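Local coordinates for protein CRISPR system Cmr subunit Cmr6 (Pyrococcus furiosus, PDB 4W8V) that caps, together with Cmr1, the type III-B Cmr ribonucleoprotein complex, a CRISPR RNA-silencing assembly of antiviral defence in which it serves as an RNA-binding RAMP subunit, at residues L109-E112 with F113-F117; Y64-L67 with A68-I71; G30-V34 with Y35-I39; V222-A225 with L226-G230. All coordinates share one frame; numbering follows the deposited sequence.

Interaction 1: residues L109-E112 with F113-F117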
# COMPACT_ATOMS: atom_id res chain seq x y z
N LEU A 109 4.49 -2.82 -14.33
CA LEU A 109 4.82 -2.64 -12.92
C LEU A 109 6.24 -3.11 -12.65
O LEU A 109 6.97 -2.49 -11.89
CB LEU A 109 3.83 -3.39 -12.02
CG LEU A 109 2.40 -2.83 -11.98
CD1 LEU A 109 1.53 -3.68 -11.06
CD2 LEU A 109 2.40 -1.38 -11.54
N CYS A 110 6.63 -4.20 -13.30
CA CYS A 110 8.00 -4.69 -13.21
C CYS A 110 9.00 -3.67 -13.77
O CYS A 110 10.03 -3.43 -13.15
CB CYS A 110 8.14 -6.02 -13.93
SG CYS A 110 9.78 -6.72 -13.81
N LYS A 111 8.69 -3.09 -14.92
CA LYS A 111 9.55 -2.07 -15.52
C LYS A 111 9.72 -0.89 -14.56
O LYS A 111 10.84 -0.46 -14.29
CB LYS A 111 8.97 -1.54 -16.85
CG LYS A 111 8.71 -2.58 -17.93
CD LYS A 111 9.96 -2.89 -18.73
CE LYS A 111 9.66 -3.85 -19.89
NZ LYS A 111 8.76 -3.25 -20.92
N GLU A 112 8.61 -0.40 -14.03
CA GLU A 112 8.61 0.73 -13.11
C GLU A 112 9.42 0.43 -11.87
O GLU A 112 10.15 1.27 -11.37
CB GLU A 112 7.18 1.10 -12.71
CG GLU A 112 6.34 1.71 -13.82
CD GLU A 112 6.54 3.21 -13.93
OE1 GLU A 112 7.70 3.66 -13.92
OE2 GLU A 112 5.52 3.93 -14.02
N PHE A 113 9.28 -0.79 -11.38
CA PHE A 113 10.01 -1.26 -10.21
C PHE A 113 11.51 -1.17 -10.42
O PHE A 113 12.24 -0.70 -9.56
CB PHE A 113 9.61 -2.69 -9.90
CG PHE A 113 10.35 -3.30 -8.77
CD1 PHE A 113 11.41 -4.16 -9.00
CD2 PHE A 113 9.98 -3.04 -7.46
CE1 PHE A 113 12.09 -4.74 -7.95
CE2 PHE A 113 10.65 -3.62 -6.40
CZ PHE A 113 11.71 -4.47 -6.65
N LEU A 114 11.96 -1.65 -11.58
CA LEU A 114 13.38 -1.69 -11.90
C LEU A 114 13.96 -0.30 -12.14
O LEU A 114 15.15 -0.09 -11.95
CB LEU A 114 13.59 -2.58 -13.13
CG LEU A 114 13.34 -4.05 -12.81
CD1 LEU A 114 13.20 -4.88 -14.08
CD2 LEU A 114 14.47 -4.57 -11.93
N ARG A 115 13.11 0.64 -12.54
CA ARG A 115 13.56 2.02 -12.72
C ARG A 115 13.93 2.64 -11.37
O ARG A 115 14.89 3.39 -11.28
CB ARG A 115 12.49 2.86 -13.42
CG ARG A 115 12.26 2.47 -14.88
CD ARG A 115 11.33 3.45 -15.58
NE ARG A 115 10.04 2.86 -15.94
CZ ARG A 115 9.77 2.30 -17.12
NH1 ARG A 115 10.69 2.26 -18.07
NH2 ARG A 115 8.57 1.79 -17.35
N ILE A 116 13.17 2.30 -10.32
CA ILE A 116 13.46 2.81 -8.98
C ILE A 116 14.81 2.32 -8.49
O ILE A 116 15.60 3.09 -7.93
CB ILE A 116 12.41 2.38 -7.92
CG1 ILE A 116 10.96 2.60 -8.39
CG2 ILE A 116 12.67 3.08 -6.60
CD1 ILE A 116 10.66 3.97 -8.86
N PHE A 117 15.09 1.04 -8.71
CA PHE A 117 16.27 0.43 -8.12
C PHE A 117 17.49 0.41 -9.02
O PHE A 117 18.40 -0.40 -8.82
CB PHE A 117 15.93 -0.99 -7.66
CG PHE A 117 15.04 -1.01 -6.47
CD1 PHE A 117 15.55 -0.76 -5.21
CD2 PHE A 117 13.68 -1.22 -6.61
CE1 PHE A 117 14.73 -0.76 -4.10
CE2 PHE A 117 12.85 -1.21 -5.50
CZ PHE A 117 13.38 -0.98 -4.25

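Interaction 2: residues Y64-L67 with A68-I71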
# COMPACT_ATOMS: atom_id res chain seq x y z
N TYR A 64 5.82 -7.90 -4.06
CA TYR A 64 5.74 -9.36 -4.12
C TYR A 64 5.21 -9.75 -5.48
O TYR A 64 5.55 -10.80 -6.01
CB TYR A 64 4.85 -9.94 -3.03
CG TYR A 64 5.18 -9.48 -1.63
CD1 TYR A 64 6.47 -9.13 -1.28
CD2 TYR A 64 4.19 -9.40 -0.66
CE1 TYR A 64 6.76 -8.72 -0.01
CE2 TYR A 64 4.47 -8.99 0.61
CZ TYR A 64 5.76 -8.65 0.93
OH TYR A 64 6.04 -8.24 2.21
N TYR A 65 4.35 -8.90 -6.02
CA TYR A 65 3.76 -9.10 -7.32
C TYR A 65 4.81 -9.03 -8.42
O TYR A 65 4.88 -9.89 -9.30
CB TYR A 65 2.66 -8.07 -7.54
CG TYR A 65 1.93 -8.17 -8.85
CD1 TYR A 65 2.37 -7.48 -9.98
CD2 TYR A 65 0.77 -8.92 -8.95
CE1 TYR A 65 1.69 -7.56 -11.19
CE2 TYR A 65 0.08 -9.01 -10.15
CZ TYR A 65 0.53 -8.33 -11.26
OH TYR A 65 -0.17 -8.42 -12.44
N VAL A 66 5.64 -8.00 -8.35
CA VAL A 66 6.70 -7.80 -9.33
C VAL A 66 7.75 -8.91 -9.22
O VAL A 66 8.18 -9.47 -10.23
CB VAL A 66 7.35 -6.41 -9.15
CG1 VAL A 66 8.71 -6.35 -9.81
CG2 VAL A 66 6.42 -5.33 -9.67
N LEU A 67 8.16 -9.23 -8.00
CA LEU A 67 9.24 -10.19 -7.79
C LEU A 67 8.84 -11.62 -8.14
O LEU A 67 9.70 -12.48 -8.33
CB LEU A 67 9.74 -10.13 -6.34
CG LEU A 67 10.76 -9.02 -6.09
CD1 LEU A 67 11.19 -8.97 -4.62
CD2 LEU A 67 11.96 -9.22 -6.99
N ALA A 68 7.53 -11.87 -8.21
CA ALA A 68 7.02 -13.16 -8.64
C ALA A 68 7.44 -13.41 -10.09
O ALA A 68 7.65 -14.54 -10.51
CB ALA A 68 5.51 -13.23 -8.49
N GLU A 69 7.56 -12.33 -10.86
CA GLU A 69 8.03 -12.43 -12.24
C GLU A 69 9.51 -12.83 -12.31
O GLU A 69 10.00 -13.21 -13.37
CB GLU A 69 7.82 -11.09 -12.96
CG GLU A 69 6.44 -10.47 -12.79
CD GLU A 69 6.28 -9.14 -13.53
OE1 GLU A 69 6.76 -9.03 -14.68
OE2 GLU A 69 5.67 -8.21 -12.97
N PHE A 70 10.22 -12.76 -11.18
CA PHE A 70 11.66 -13.03 -11.12
C PHE A 70 12.02 -14.49 -10.80
O PHE A 70 13.19 -14.83 -10.73
CB PHE A 70 12.35 -12.13 -10.09
CG PHE A 70 12.43 -10.68 -10.49
CD1 PHE A 70 11.29 -9.96 -10.79
CD2 PHE A 70 13.65 -10.03 -10.54
CE1 PHE A 70 11.35 -8.63 -11.15
CE2 PHE A 70 13.72 -8.70 -10.91
CZ PHE A 70 12.57 -8.00 -11.21
N ILE A 71 11.02 -15.34 -10.59
CA ILE A 71 11.26 -16.76 -10.35
C ILE A 71 10.37 -17.58 -11.28
O ILE A 71 9.44 -17.05 -11.87
CB ILE A 71 11.03 -17.15 -8.87
CG1 ILE A 71 9.60 -16.88 -8.44
CG2 ILE A 71 11.94 -16.35 -7.96
CD1 ILE A 71 9.39 -16.95 -6.94

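Interaction 3: residues G30-V34 with Y35-I39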
# COMPACT_ATOMS: atom_id res chain seq x y z
N GLY A 30 -12.71 2.52 11.99
CA GLY A 30 -12.40 1.58 13.04
C GLY A 30 -12.96 2.05 14.36
O GLY A 30 -13.96 2.75 14.41
N ASP A 31 -12.33 1.62 15.45
CA ASP A 31 -12.57 2.23 16.75
C ASP A 31 -11.71 3.48 16.86
O ASP A 31 -10.52 3.41 17.14
CB ASP A 31 -12.25 1.25 17.88
CG ASP A 31 -13.41 0.35 18.20
OD1 ASP A 31 -14.25 0.74 19.03
OD2 ASP A 31 -13.48 -0.74 17.60
N GLU A 32 -12.34 4.62 16.62
CA GLU A 32 -11.63 5.90 16.68
C GLU A 32 -11.37 6.31 18.11
O GLU A 32 -12.26 6.36 18.93
CB GLU A 32 -12.42 6.99 15.97
CG GLU A 32 -12.44 6.85 14.47
CD GLU A 32 -12.85 8.13 13.78
OE1 GLU A 32 -14.03 8.51 13.89
OE2 GLU A 32 -11.99 8.77 13.12
N SER A 33 -10.11 6.56 18.40
CA SER A 33 -9.72 7.32 19.58
C SER A 33 -10.30 8.76 19.55
O SER A 33 -10.72 9.27 18.51
CB SER A 33 -8.21 7.41 19.69
OG SER A 33 -7.75 8.59 19.08
N VAL A 34 -10.33 9.40 20.71
CA VAL A 34 -10.78 10.78 20.83
C VAL A 34 -9.96 11.72 19.97
O VAL A 34 -10.50 12.66 19.35
CB VAL A 34 -10.72 11.24 22.28
CG1 VAL A 34 -10.91 12.72 22.38
CG2 VAL A 34 -11.79 10.52 23.08
N TYR A 35 -8.65 11.48 19.92
CA TYR A 35 -7.80 12.26 19.03
C TYR A 35 -8.24 12.11 17.58
O TYR A 35 -8.52 13.11 16.92
CB TYR A 35 -6.35 11.83 19.18
CG TYR A 35 -5.41 12.72 18.44
CD1 TYR A 35 -5.39 14.11 18.69
CD2 TYR A 35 -4.54 12.21 17.50
CE1 TYR A 35 -4.52 14.93 17.99
CE2 TYR A 35 -3.70 13.00 16.81
CZ TYR A 35 -3.67 14.38 17.06
OH TYR A 35 -2.77 15.12 16.35
N GLU A 36 -8.36 10.87 17.10
CA GLU A 36 -8.74 10.64 15.72
C GLU A 36 -10.07 11.27 15.37
O GLU A 36 -10.24 11.79 14.26
CB GLU A 36 -8.80 9.14 15.37
CG GLU A 36 -7.46 8.43 15.38
CD GLU A 36 -7.62 6.89 15.28
OE1 GLU A 36 -8.38 6.31 16.10
OE2 GLU A 36 -6.99 6.27 14.40
N THR A 37 -11.03 11.19 16.30
CA THR A 37 -12.33 11.82 16.11
C THR A 37 -12.19 13.35 16.10
O THR A 37 -12.83 14.06 15.31
CB THR A 37 -13.29 11.40 17.22
OG1 THR A 37 -13.51 9.99 17.16
CG2 THR A 37 -14.62 12.12 17.06
N SER A 38 -11.33 13.86 16.96
CA SER A 38 -11.13 15.32 17.03
C SER A 38 -10.63 15.90 15.70
O SER A 38 -11.27 16.77 15.11
CB SER A 38 -10.15 15.67 18.15
OG SER A 38 -10.75 15.42 19.40
N ILE A 39 -9.48 15.43 15.23
CA ILE A 39 -8.97 15.83 13.93
C ILE A 39 -10.00 15.64 12.81
O ILE A 39 -10.22 16.53 12.01
CB ILE A 39 -7.70 15.03 13.57
CG1 ILE A 39 -6.62 15.27 14.64
CG2 ILE A 39 -7.20 15.41 12.17
CD1 ILE A 39 -5.80 16.53 14.40

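Interaction 4: residues V222-A225 with L226-G230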
# COMPACT_ATOMS: atom_id res chain seq x y z
N VAL A 222 5.73 3.80 -3.01
CA VAL A 222 4.44 4.19 -2.45
C VAL A 222 3.61 4.95 -3.48
O VAL A 222 2.40 4.70 -3.64
CB VAL A 222 4.64 5.04 -1.18
CG1 VAL A 222 3.39 5.84 -0.83
CG2 VAL A 222 5.08 4.16 -0.03
N LYS A 223 4.27 5.86 -4.19
CA LYS A 223 3.70 6.56 -5.33
C LYS A 223 3.12 5.57 -6.31
O LYS A 223 1.96 5.68 -6.73
CB LYS A 223 4.77 7.39 -6.06
CG LYS A 223 4.75 8.89 -5.79
CD LYS A 223 5.87 9.61 -6.55
CE LYS A 223 5.51 9.83 -8.02
NZ LYS A 223 4.42 10.84 -8.18
N LEU A 224 3.97 4.64 -6.73
CA LEU A 224 3.60 3.63 -7.70
C LEU A 224 2.37 2.86 -7.22
O LEU A 224 1.42 2.66 -7.96
CB LEU A 224 4.79 2.69 -7.92
CG LEU A 224 4.76 1.62 -9.00
CD1 LEU A 224 4.28 2.19 -10.33
CD2 LEU A 224 6.17 1.05 -9.13
N ALA A 225 2.38 2.48 -5.96
CA ALA A 225 1.30 1.65 -5.41
C ALA A 225 -0.03 2.42 -5.27
O ALA A 225 -1.10 1.85 -5.47
CB ALA A 225 1.75 1.07 -4.06
N LEU A 226 0.03 3.71 -4.96
CA LEU A 226 -1.19 4.51 -4.79
C LEU A 226 -1.86 4.83 -6.12
O LEU A 226 -3.07 4.99 -6.19
CB LEU A 226 -0.90 5.81 -4.03
CG LEU A 226 -0.34 5.71 -2.60
CD1 LEU A 226 -0.11 7.13 -2.00
CD2 LEU A 226 -1.21 4.88 -1.68
N ARG A 227 -1.06 4.96 -7.17
CA ARG A 227 -1.60 5.26 -8.49
C ARG A 227 -2.19 4.01 -9.13
O ARG A 227 -3.30 4.05 -9.63
CB ARG A 227 -0.49 5.83 -9.37
CG ARG A 227 -0.93 6.38 -10.71
CD ARG A 227 0.30 6.79 -11.52
NE ARG A 227 1.11 5.63 -11.87
CZ ARG A 227 2.44 5.65 -12.00
NH1 ARG A 227 3.11 6.76 -11.79
NH2 ARG A 227 3.09 4.54 -12.33
N ASP A 228 -1.47 2.90 -9.07
CA ASP A 228 -1.85 1.72 -9.85
C ASP A 228 -2.58 0.61 -9.08
O ASP A 228 -3.30 -0.18 -9.69
CB ASP A 228 -0.60 1.14 -10.54
CG ASP A 228 -0.02 2.10 -11.59
OD1 ASP A 228 -0.70 3.08 -11.96
OD2 ASP A 228 1.12 1.87 -12.04
N LEU A 229 -2.45 0.54 -7.76
CA LEU A 229 -3.14 -0.49 -6.98
C LEU A 229 -4.28 0.08 -6.12
O LEU A 229 -5.37 -0.45 -6.09
CB LEU A 229 -2.15 -1.24 -6.10
CG LEU A 229 -1.04 -1.94 -6.91
CD1 LEU A 229 -0.09 -2.72 -6.02
CD2 LEU A 229 -1.66 -2.87 -7.93
N GLY A 230 -4.01 1.18 -5.43
CA GLY A 230 -5.05 1.80 -4.63
C GLY A 230 -5.04 1.40 -3.17
O GLY A 230 -4.52 0.34 -2.80

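Interaction 1: residues L109-E112 with F113-F117
Nearly all of the short helix 108-116 is involved here, in the C-terminal piece of Cmr6, a RAMP-superfamily protein, and E112 and R115 form a salt bridge along it. NE of R115 lies 3.2 Å from OE1 of E112, with an N-H...O angle of 159°. The oxygen sits near the guanidinium plane, at its edge, whereas the nitrogen meets the carboxylate from above its plane, and the two planes are 75° apart. The R115 chain bends at chi3 (-112°), and this folds the guanidinium back over the helix until K111 CB lies over one of its faces, 3.4 Å from NH2. A different flank of the helix is apolar: C110 SG packs on CD1 of L114 at 3.9 Å. Backbone bonds run beneath, from F113 N to L109 O at 2.9 Å and from L114 N to C110 O at 3.1 Å; the bond from I116 N to E112 O, at 3.4 Å, is weak. The other carboxylate oxygen of E112, OE2, forms a salt bridge with R227 of helix 212-228. One carboxylate thus serves two guanidinium groups, which probably stabilises its negative charge and links a surface arginine to the junction between two helices.

Interaction 2: residues Y64-L67 with A68-I71
Y64 and A68 open the contact, near the end of helix 52-68, where A68 to I71 form a type I beta turn. The carbonyl O of Y64 takes a weak bond from A68 N at 3.1 Å, and the methyl of A68 rests on the same oxygen. Y65 comes next: its ring comes no nearer to E69 than 4.4 Å (CE1 to OE2) and meets F77 edge-to-face. V66 does more. Its carbonyl O accepts E69 N at 3.0 Å, the donor standing above the carbonyl plane, while CD1 of F70 comes to 3.2 Å from the same O, which lies at the edge of the ring. V66 and F70 run side by side, and CG1 of V66 touches CE1 of F70 at 3.7 Å. The E69 chain, extended beyond CG, lies against this carbonyl, CG 3.3 Å from V66 O; its OE2 finds its partner in S107 OG. L67 completes the turn. Its O accepts F70 N at 2.9 Å, again from above the carbonyl plane. After the weak four-residue bond of A68, the bonds of E69 N and F70 N thus each span three residues. With CG beside the backbone N, chi1 of -71° turns the F70 ring back toward V66 and L67. I126 and L129 of helix 122-133 also pack on L67, and V122 of that helix on F70, which buries the pair. The methyl CD2 of L67 sits over one face of the F70 ring in a CH-pi contact, 3.9 Å from the centroid and 14° off the ring normal.

Interaction 3: residues G30-V34 with Y35-I39
E36 reaches back past S33 with its CG and CD alongside the serine hydroxyl, and the two residues close a capping box at the start of helix 34-43. The exchange is reciprocal. E36 N gives its hydrogen to S33 OG at 3.1 Å along an almost straight line, 175°, while S33 N donates to E36 OE1 at 2.9 Å. That oxygen uses its anti lone pair, the one turned away from OE2. An extended chain beyond CG (chi2 169°) carries the carboxylate back to the loop, where OE1 also lies 3.3 Å from CA of E32. S33 sits at the N-cap, and its carbonyl begins the helical bonding: S33 O takes T37 N at 2.9 Å, tilted slightly from the carbonyl plane, and the hydroxyl T37 OG1 from well above that plane.

E32 crosses T37 at about a right angle, its CB 3.4 Å from OG1. The acid end of E32 turns to R40 on the next turn of the helix, a salt bridge beyond the box. Two glutamates therefore stand near the helix start, where the helix dipole would be expected to ease their negative charge. This is a surface contact, joining the loop after strand 25-28 to the helix. One residue further on, V34 O repeats the double acceptance of S33 O: S38 N and S38 OG approach it from opposite faces of the carbonyl plane, and the hydroxyl oxygen stands 2.8 Å from V34 O.

Interaction 4: residues V222-A225 with L226-G230
A225 O takes two donors near the C-terminal end of helix 212-228: G230 N at 3.0 Å, nearly along the C=O axis, and L229 N at 3.0 Å, from above the carbonyl plane. G230 then leaves the helix with positive phi, 96°. One turn away L224 slides its CD1 methyl against R227 and D228, neighbours in the chain that form a salt bridge; CD1 is 3.3 Å from R227 NH2 and 3.6 Å from D228 OD2. Its chi1 of -173° and chi2 of 47° together put CD1 there. R227 NE lies 3.1 Å from D228 OD1, which is in the guanidinium plane but is approached from above the carboxylate plane; the second link, R227 NH2 to D228 OD2, is weak. Stronger outside partners share these groups: E112 takes R227 NH2, and R108 takes D228 OD2. On another flank V222 and L226 lie side by side, CG1 to CD1 at 3.9 Å, and both also touch V205 of strand 202-209. Charge is thus shared among alternating acids and arginines at one side of the helix end, while its apolar side is packed against the sheet; the network probably keeps R227 and D228 ionised.

Along the chain the order is interaction 3, interaction 2, interaction 1, interaction 4, all within the RAMP-superfamily portion of the protein. Interactions 1 and 2 touch, their centres 12 Å apart, where helix 108-116 packs on the end of helix 52-68. Interaction 1 also touches interaction 4, centres 13 Å apart, so helix 108-116 bridges the two; interactions 2 and 4 themselves come no nearer than about 6 Å between nearest atoms. The short helix 108-116 and the ends of helices 52-68 and 212-228 gather into one cluster, with interaction 4 linking it to the four-stranded sheet. Interaction 3 stands apart, across the chain's centre from interactions 1 and 2, its centre 26 Å from that of interaction 4, at the start of helix 34-43.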